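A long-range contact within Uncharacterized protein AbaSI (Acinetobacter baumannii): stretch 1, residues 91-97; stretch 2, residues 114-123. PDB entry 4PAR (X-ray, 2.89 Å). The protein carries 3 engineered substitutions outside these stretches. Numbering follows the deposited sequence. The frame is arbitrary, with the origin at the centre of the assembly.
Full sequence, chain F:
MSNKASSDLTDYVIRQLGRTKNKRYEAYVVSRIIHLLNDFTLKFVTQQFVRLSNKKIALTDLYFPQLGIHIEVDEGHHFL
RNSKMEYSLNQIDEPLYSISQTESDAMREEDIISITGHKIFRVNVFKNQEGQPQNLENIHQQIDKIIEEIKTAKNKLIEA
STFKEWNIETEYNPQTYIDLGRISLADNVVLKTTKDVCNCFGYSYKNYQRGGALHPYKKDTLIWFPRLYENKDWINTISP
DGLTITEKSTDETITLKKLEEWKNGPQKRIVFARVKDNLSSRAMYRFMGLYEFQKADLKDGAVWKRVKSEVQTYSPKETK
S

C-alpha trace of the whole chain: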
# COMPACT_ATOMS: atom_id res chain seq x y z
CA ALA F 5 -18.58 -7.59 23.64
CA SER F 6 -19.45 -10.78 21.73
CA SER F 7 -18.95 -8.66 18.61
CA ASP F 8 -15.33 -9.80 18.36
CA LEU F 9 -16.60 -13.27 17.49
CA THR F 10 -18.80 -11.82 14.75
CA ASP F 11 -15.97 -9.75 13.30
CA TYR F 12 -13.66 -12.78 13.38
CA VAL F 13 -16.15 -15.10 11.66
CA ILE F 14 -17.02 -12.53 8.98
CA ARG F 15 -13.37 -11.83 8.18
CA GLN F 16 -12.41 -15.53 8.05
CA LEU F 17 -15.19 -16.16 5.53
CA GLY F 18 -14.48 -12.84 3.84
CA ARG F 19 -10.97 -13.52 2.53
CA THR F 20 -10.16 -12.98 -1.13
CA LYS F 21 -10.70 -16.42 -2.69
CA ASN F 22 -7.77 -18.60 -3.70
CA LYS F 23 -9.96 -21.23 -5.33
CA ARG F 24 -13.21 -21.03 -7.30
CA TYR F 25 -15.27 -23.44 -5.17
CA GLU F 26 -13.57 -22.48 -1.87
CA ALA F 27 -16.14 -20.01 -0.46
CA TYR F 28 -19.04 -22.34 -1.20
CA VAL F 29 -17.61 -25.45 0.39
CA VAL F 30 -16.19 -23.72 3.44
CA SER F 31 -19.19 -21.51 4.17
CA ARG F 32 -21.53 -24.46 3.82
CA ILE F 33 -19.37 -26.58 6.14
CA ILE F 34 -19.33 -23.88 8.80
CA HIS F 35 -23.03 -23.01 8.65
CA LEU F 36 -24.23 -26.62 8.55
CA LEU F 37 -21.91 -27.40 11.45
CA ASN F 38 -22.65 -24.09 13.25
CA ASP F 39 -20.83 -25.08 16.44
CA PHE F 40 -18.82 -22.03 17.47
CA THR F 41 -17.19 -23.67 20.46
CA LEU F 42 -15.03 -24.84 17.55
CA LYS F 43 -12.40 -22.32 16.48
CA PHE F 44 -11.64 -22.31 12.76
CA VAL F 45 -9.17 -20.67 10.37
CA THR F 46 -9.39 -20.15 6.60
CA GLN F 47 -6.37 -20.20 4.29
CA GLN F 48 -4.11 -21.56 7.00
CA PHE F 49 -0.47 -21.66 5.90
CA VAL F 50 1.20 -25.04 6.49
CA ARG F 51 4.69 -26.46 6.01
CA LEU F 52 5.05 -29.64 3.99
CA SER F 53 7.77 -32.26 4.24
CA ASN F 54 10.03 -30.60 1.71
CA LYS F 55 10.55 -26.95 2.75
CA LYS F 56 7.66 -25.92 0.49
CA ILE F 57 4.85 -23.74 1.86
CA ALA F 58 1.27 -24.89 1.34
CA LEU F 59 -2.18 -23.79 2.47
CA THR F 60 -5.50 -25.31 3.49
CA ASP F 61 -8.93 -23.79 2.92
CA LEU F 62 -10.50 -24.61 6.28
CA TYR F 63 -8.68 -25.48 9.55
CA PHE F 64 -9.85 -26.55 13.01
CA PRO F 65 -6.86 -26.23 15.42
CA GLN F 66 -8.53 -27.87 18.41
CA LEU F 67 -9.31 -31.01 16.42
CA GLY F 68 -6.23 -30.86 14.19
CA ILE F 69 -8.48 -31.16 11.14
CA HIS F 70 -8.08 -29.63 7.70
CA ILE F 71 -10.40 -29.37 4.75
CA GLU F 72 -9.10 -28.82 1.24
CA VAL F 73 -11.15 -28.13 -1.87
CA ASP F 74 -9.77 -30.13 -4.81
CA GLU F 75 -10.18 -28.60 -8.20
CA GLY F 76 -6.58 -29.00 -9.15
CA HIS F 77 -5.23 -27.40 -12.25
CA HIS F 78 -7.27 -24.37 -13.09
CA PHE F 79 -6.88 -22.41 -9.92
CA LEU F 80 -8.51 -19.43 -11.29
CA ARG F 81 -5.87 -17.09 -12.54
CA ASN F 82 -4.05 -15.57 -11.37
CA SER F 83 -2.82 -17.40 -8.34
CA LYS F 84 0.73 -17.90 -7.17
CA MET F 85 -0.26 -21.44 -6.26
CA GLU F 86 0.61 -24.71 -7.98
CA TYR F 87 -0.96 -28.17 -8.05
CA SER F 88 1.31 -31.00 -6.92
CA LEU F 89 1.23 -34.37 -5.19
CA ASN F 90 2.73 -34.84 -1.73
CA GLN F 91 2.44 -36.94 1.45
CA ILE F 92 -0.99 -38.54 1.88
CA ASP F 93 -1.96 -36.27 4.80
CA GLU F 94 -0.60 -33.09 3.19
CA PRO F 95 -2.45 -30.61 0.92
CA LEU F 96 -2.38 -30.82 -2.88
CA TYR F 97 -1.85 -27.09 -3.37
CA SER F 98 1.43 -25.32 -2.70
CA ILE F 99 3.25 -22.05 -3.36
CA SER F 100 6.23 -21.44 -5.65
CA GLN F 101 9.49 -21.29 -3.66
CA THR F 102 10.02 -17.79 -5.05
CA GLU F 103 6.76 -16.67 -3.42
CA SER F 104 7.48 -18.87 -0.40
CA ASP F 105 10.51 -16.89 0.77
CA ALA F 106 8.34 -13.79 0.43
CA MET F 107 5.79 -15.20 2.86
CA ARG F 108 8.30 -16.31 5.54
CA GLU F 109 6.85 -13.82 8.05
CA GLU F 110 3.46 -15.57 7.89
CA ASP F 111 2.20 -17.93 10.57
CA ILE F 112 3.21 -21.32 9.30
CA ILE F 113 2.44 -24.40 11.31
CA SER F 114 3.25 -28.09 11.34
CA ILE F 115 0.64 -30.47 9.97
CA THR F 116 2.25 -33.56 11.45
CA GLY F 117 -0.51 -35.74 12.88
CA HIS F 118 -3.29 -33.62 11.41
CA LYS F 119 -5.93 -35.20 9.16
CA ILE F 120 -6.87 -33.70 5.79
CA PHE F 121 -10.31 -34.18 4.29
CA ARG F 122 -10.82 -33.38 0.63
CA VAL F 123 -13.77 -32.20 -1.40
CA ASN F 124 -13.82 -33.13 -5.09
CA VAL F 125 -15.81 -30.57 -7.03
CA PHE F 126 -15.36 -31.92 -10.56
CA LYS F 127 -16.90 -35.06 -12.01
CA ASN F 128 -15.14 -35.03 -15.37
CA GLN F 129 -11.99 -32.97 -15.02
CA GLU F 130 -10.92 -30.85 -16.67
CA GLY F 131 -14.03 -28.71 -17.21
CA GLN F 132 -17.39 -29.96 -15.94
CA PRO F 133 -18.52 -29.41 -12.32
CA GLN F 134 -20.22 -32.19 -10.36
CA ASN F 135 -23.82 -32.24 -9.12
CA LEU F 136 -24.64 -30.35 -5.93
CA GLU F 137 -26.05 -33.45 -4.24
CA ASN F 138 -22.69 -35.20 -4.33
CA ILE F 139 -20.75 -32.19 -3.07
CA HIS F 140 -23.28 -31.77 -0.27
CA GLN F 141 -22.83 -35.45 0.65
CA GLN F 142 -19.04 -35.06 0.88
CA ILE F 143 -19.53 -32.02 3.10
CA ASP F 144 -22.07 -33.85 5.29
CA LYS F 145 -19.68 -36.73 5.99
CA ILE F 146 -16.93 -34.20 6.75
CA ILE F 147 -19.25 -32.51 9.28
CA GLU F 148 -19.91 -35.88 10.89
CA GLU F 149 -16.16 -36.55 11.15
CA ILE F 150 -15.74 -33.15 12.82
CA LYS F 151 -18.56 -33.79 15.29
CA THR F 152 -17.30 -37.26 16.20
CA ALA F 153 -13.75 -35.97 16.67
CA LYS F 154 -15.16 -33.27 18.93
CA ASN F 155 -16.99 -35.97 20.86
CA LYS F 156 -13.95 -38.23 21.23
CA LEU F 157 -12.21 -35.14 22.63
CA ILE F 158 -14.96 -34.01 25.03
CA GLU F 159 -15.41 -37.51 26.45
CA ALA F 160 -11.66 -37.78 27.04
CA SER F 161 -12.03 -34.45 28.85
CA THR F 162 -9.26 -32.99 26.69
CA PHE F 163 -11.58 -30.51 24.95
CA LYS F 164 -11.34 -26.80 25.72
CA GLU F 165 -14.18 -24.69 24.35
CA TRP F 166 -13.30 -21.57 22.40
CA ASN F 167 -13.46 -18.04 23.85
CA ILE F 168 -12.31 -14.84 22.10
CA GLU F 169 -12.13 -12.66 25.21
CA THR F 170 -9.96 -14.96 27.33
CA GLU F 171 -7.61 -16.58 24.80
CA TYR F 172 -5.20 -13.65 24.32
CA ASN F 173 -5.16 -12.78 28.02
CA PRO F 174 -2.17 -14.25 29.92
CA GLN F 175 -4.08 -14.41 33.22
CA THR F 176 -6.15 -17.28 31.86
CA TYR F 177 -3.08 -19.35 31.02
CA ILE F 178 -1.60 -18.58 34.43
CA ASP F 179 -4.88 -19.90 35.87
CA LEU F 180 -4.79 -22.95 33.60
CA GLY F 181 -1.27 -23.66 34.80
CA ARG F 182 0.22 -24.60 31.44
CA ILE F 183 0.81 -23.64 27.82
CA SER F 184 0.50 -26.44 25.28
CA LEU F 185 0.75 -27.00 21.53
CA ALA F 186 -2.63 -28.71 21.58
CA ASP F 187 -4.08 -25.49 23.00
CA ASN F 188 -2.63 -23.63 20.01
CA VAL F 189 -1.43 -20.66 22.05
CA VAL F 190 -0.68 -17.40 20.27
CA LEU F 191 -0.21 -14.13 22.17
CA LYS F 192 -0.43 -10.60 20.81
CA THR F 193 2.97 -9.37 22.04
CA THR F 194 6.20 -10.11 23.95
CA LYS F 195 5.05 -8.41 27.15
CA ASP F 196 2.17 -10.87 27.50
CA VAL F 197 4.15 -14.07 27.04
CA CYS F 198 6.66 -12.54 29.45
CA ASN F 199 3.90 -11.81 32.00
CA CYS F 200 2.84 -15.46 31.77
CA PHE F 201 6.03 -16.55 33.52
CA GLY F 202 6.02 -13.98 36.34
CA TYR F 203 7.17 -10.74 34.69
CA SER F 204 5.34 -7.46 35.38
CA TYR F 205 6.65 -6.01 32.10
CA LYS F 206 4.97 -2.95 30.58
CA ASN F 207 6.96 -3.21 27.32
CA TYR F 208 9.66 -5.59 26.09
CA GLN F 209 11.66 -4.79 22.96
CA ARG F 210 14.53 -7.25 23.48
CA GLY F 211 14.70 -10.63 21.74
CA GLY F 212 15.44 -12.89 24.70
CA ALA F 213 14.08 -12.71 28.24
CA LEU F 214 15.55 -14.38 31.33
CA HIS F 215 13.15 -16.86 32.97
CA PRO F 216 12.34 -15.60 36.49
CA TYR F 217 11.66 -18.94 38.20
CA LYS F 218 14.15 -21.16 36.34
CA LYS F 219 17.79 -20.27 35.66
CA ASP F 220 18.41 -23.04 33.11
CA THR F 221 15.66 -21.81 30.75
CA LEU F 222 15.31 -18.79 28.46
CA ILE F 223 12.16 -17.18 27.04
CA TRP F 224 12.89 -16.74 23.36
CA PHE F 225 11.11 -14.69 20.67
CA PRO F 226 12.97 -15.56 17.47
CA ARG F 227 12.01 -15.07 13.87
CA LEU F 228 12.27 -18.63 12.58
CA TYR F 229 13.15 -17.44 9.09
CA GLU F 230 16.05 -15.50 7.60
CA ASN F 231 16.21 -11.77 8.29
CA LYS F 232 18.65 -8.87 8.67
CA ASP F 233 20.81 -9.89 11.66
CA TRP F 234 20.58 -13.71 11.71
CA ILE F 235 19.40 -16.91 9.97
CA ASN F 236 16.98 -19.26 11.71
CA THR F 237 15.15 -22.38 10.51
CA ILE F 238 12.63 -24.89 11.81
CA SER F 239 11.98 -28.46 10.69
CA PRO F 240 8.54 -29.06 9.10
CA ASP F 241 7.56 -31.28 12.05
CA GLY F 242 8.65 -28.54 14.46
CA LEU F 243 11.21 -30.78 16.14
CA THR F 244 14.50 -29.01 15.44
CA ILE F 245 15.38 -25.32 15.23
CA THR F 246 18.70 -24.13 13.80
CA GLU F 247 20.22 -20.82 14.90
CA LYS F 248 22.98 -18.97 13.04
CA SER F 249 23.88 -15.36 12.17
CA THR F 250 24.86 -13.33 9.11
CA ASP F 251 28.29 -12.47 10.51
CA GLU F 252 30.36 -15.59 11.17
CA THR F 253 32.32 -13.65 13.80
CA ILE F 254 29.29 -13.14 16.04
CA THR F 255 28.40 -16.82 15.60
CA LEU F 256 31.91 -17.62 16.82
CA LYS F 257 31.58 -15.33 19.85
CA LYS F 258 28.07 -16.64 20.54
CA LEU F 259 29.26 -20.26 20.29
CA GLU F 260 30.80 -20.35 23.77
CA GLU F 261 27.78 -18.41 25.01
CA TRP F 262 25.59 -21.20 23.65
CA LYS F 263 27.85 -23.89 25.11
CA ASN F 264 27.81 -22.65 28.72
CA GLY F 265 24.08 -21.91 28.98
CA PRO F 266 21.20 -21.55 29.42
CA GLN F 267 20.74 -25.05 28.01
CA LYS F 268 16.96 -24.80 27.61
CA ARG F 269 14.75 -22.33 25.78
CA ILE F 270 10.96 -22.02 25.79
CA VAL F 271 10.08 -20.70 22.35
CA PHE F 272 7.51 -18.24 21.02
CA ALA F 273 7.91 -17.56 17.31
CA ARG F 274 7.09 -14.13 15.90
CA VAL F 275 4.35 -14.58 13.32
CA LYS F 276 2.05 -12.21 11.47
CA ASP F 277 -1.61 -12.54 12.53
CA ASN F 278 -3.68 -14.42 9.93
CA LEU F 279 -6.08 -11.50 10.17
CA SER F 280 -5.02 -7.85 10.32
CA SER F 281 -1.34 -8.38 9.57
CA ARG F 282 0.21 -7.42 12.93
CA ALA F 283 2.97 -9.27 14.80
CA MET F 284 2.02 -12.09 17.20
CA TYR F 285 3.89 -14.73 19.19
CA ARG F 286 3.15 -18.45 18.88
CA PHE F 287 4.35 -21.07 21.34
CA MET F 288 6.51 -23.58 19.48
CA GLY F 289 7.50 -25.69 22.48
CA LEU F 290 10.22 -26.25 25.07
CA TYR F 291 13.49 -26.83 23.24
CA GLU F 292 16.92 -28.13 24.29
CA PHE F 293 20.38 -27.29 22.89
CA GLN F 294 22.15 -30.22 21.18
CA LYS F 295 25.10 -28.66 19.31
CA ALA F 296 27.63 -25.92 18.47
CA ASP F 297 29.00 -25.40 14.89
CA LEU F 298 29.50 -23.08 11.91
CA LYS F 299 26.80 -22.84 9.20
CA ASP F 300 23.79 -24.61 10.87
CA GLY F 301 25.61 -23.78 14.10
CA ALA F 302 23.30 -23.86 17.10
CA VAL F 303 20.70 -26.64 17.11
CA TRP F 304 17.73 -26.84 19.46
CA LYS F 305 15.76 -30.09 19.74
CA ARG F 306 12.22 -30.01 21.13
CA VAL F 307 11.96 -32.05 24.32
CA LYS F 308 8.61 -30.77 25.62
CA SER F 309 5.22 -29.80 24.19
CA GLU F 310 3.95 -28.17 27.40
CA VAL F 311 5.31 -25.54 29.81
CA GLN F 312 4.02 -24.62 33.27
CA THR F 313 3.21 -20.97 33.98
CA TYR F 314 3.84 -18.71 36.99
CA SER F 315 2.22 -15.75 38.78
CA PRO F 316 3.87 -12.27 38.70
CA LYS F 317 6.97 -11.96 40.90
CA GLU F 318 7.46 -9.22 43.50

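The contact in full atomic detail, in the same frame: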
# COMPACT_ATOMS: atom_id res chain seq x y z
N GLN F 91 2.80 -35.94 0.45
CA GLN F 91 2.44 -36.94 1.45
C GLN F 91 0.92 -37.03 1.59
O GLN F 91 0.22 -36.03 1.41
CB GLN F 91 3.08 -36.61 2.81
CG GLN F 91 4.59 -36.81 2.85
CD GLN F 91 4.98 -38.25 2.60
OE1 GLN F 91 5.59 -38.57 1.58
NE2 GLN F 91 4.64 -39.13 3.54
N ILE F 92 0.44 -38.23 1.90
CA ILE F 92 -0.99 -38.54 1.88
C ILE F 92 -1.83 -37.58 2.73
O ILE F 92 -2.94 -37.20 2.35
CB ILE F 92 -1.22 -40.01 2.35
CG1 ILE F 92 -2.71 -40.39 2.29
CG2 ILE F 92 -0.63 -40.27 3.73
CD1 ILE F 92 -2.97 -41.85 2.58
N ASP F 93 -1.27 -37.16 3.87
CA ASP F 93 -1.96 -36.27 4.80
C ASP F 93 -1.64 -34.79 4.59
O ASP F 93 -1.96 -33.95 5.43
CB ASP F 93 -1.66 -36.69 6.24
CG ASP F 93 -2.82 -37.43 6.89
OD1 ASP F 93 -3.98 -36.98 6.71
OD2 ASP F 93 -2.59 -38.46 7.56
N GLU F 94 -0.97 -34.47 3.49
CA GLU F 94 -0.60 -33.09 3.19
C GLU F 94 -1.40 -32.54 2.01
O GLU F 94 -1.83 -33.31 1.15
CB GLU F 94 0.90 -33.00 2.91
CG GLU F 94 1.77 -33.51 4.04
CD GLU F 94 3.25 -33.36 3.73
OE1 GLU F 94 3.58 -33.05 2.56
OE2 GLU F 94 4.07 -33.55 4.65
N PRO F 95 -1.61 -31.21 1.97
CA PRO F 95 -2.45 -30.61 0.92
C PRO F 95 -1.91 -30.80 -0.49
O PRO F 95 -0.73 -31.10 -0.67
CB PRO F 95 -2.46 -29.13 1.30
CG PRO F 95 -1.25 -28.94 2.13
CD PRO F 95 -1.10 -30.20 2.90
N LEU F 96 -2.78 -30.66 -1.48
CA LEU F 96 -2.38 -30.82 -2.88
C LEU F 96 -1.86 -29.51 -3.48
O LEU F 96 -1.20 -29.51 -4.51
CB LEU F 96 -3.56 -31.33 -3.71
CG LEU F 96 -3.96 -32.81 -3.70
CD1 LEU F 96 -3.45 -33.55 -2.48
CD2 LEU F 96 -5.48 -32.93 -3.78
N TYR F 97 -2.15 -28.40 -2.81
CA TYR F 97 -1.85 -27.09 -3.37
C TYR F 97 -0.73 -26.42 -2.61
O TYR F 97 -0.78 -26.33 -1.38
CB TYR F 97 -3.08 -26.18 -3.35
CG TYR F 97 -4.26 -26.70 -4.13
CD1 TYR F 97 -5.16 -27.59 -3.56
CD2 TYR F 97 -4.50 -26.28 -5.44
CE1 TYR F 97 -6.24 -28.06 -4.26
CE2 TYR F 97 -5.59 -26.75 -6.15
CZ TYR F 97 -6.46 -27.64 -5.55
OH TYR F 97 -7.55 -28.12 -6.23
N SER F 114 2.89 -26.73 11.70
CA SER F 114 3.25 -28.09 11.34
C SER F 114 1.99 -28.91 11.26
O SER F 114 1.15 -28.84 12.16
CB SER F 114 4.22 -28.68 12.36
OG SER F 114 4.37 -30.08 12.15
N ILE F 115 1.84 -29.66 10.17
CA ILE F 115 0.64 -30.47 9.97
C ILE F 115 0.82 -31.91 10.41
O ILE F 115 -0.07 -32.74 10.19
CB ILE F 115 0.19 -30.46 8.50
CG1 ILE F 115 1.39 -30.45 7.56
CG2 ILE F 115 -0.68 -29.26 8.24
CD1 ILE F 115 1.95 -31.82 7.26
N THR F 116 1.97 -32.20 11.01
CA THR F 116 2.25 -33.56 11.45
C THR F 116 1.17 -34.05 12.41
O THR F 116 0.95 -33.46 13.46
CB THR F 116 3.61 -33.66 12.13
OG1 THR F 116 4.64 -33.21 11.23
CG2 THR F 116 3.89 -35.10 12.54
N GLY F 117 0.53 -35.15 12.05
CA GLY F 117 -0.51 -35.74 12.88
C GLY F 117 -1.90 -35.30 12.49
O GLY F 117 -2.87 -35.99 12.78
N HIS F 118 -1.99 -34.15 11.82
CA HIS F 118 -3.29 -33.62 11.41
C HIS F 118 -3.89 -34.44 10.27
O HIS F 118 -3.17 -34.99 9.44
CB HIS F 118 -3.15 -32.15 10.98
CG HIS F 118 -2.60 -31.25 12.03
ND1 HIS F 118 -2.14 -29.97 11.75
CD2 HIS F 118 -2.42 -31.43 13.36
CE1 HIS F 118 -1.71 -29.41 12.87
NE2 HIS F 118 -1.87 -30.27 13.86
N LYS F 119 -5.22 -34.53 10.25
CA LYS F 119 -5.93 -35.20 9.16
C LYS F 119 -6.38 -34.18 8.12
O LYS F 119 -6.73 -33.05 8.46
CB LYS F 119 -7.14 -35.97 9.70
CG LYS F 119 -7.93 -36.73 8.64
CD LYS F 119 -7.05 -37.74 7.90
CE LYS F 119 -7.81 -38.43 6.77
NZ LYS F 119 -8.96 -39.21 7.28
N ILE F 120 -6.34 -34.56 6.85
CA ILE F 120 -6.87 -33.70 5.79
C ILE F 120 -8.01 -34.38 5.05
O ILE F 120 -7.86 -35.47 4.50
CB ILE F 120 -5.79 -33.31 4.77
CG1 ILE F 120 -4.81 -32.32 5.40
CG2 ILE F 120 -6.43 -32.69 3.54
CD1 ILE F 120 -3.92 -31.63 4.40
N PHE F 121 -9.17 -33.72 5.06
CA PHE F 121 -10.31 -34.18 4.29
C PHE F 121 -10.39 -33.39 3.00
O PHE F 121 -10.13 -32.18 2.98
CB PHE F 121 -11.60 -34.04 5.08
CG PHE F 121 -11.68 -34.96 6.25
CD1 PHE F 121 -11.99 -36.30 6.08
CD2 PHE F 121 -11.47 -34.49 7.54
CE1 PHE F 121 -12.08 -37.15 7.16
CE2 PHE F 121 -11.55 -35.33 8.62
CZ PHE F 121 -11.86 -36.67 8.43
N ARG F 122 -10.76 -34.06 1.91
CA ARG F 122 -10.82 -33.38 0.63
C ARG F 122 -12.24 -33.30 0.10
O ARG F 122 -13.09 -34.13 0.43
CB ARG F 122 -9.90 -34.07 -0.38
CG ARG F 122 -8.46 -33.68 -0.19
CD ARG F 122 -7.52 -34.38 -1.14
NE ARG F 122 -6.15 -34.19 -0.70
CZ ARG F 122 -5.53 -34.98 0.17
NH1 ARG F 122 -6.15 -36.05 0.66
NH2 ARG F 122 -4.28 -34.72 0.53
N VAL F 123 -12.50 -32.28 -0.70
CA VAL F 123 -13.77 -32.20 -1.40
C VAL F 123 -13.55 -32.09 -2.90
O VAL F 123 -12.96 -31.13 -3.38
CB VAL F 123 -14.60 -31.02 -0.91
CG1 VAL F 123 -15.99 -31.06 -1.55
CG2 VAL F 123 -14.70 -31.05 0.61

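A loop without regular secondary structure can pack on a β-strand by offering its carbonyl groups and a few well-placed side chains to whatever the strand projects at it. The contact between residues 91-97 and 114-123 of AbaSI is a compact example, burying 439 Å² in all. Three residues cover the most surface: Asp93 on the loop, and Arg122 and Ile120 on the strand that begins at Lys119.

Arg122 illustrates how a charged side chain can serve main-chain acceptors. Its CA-to-CB bond points toward the loop, and chi2 and chi3 are both t, so the chain extends far enough for the guanidinium to reach the turn. There NH2 makes two weak hydrogen bonds, to Glu94 O at 2.9 Å and to Ile92 O at 3.4 Å. They are weak in different ways: the shorter is bent, with an angle of 117° at the hydrogen, whereas the longer is nearly straight at 165°. Both oxygens lie at the edge of the guanidinium, near its plane, where its N-H bonds are directed. The two acceptors belong to a type I turn from Gln91 to Glu94, itself closed by the hydrogen bond from Glu94 N to Gln91 O at 2.9 Å. Leu96 adds an apolar neighbour, its CD1 3.3 Å from Arg122 NE.

Asp93 works in the other direction, a loop side chain meeting strand backbone. Its CA-to-CB bond points sideways, yet the carboxylate end comes nearer the strand, and OD1 accepts a weak hydrogen bond from Ile120 N at 3.4 Å. The CA atoms of these two residues, 5.6 Å apart, mark the register of the contact. OD1 also lies 3.5 Å from His118 O, but two acceptors cannot bond without a hydrogen between them. The aliphatic part of Lys119 packs close by, with CD 3.4 Å from Asp93 OD1.

Ile120 supplies the apolar part. Like Arg122, two residues along the strand, it points its CA-to-CB bond toward the loop, while that of the intervening Phe121 points away, the alternation expected of an extended strand. Ile120 CD1 sits against the loop backbone, 3.2 Å from Asp93 O, and meets the proline ring at 3.5 Å from Pro95 CD. Before the strand, Ile115 opens a type II turn that runs to His118, and its CD1 packs 3.6 Å from Glu94 CG. The example shows polar and apolar contacts side by side along one stretch of strand, with no salt bridge between the two stretches.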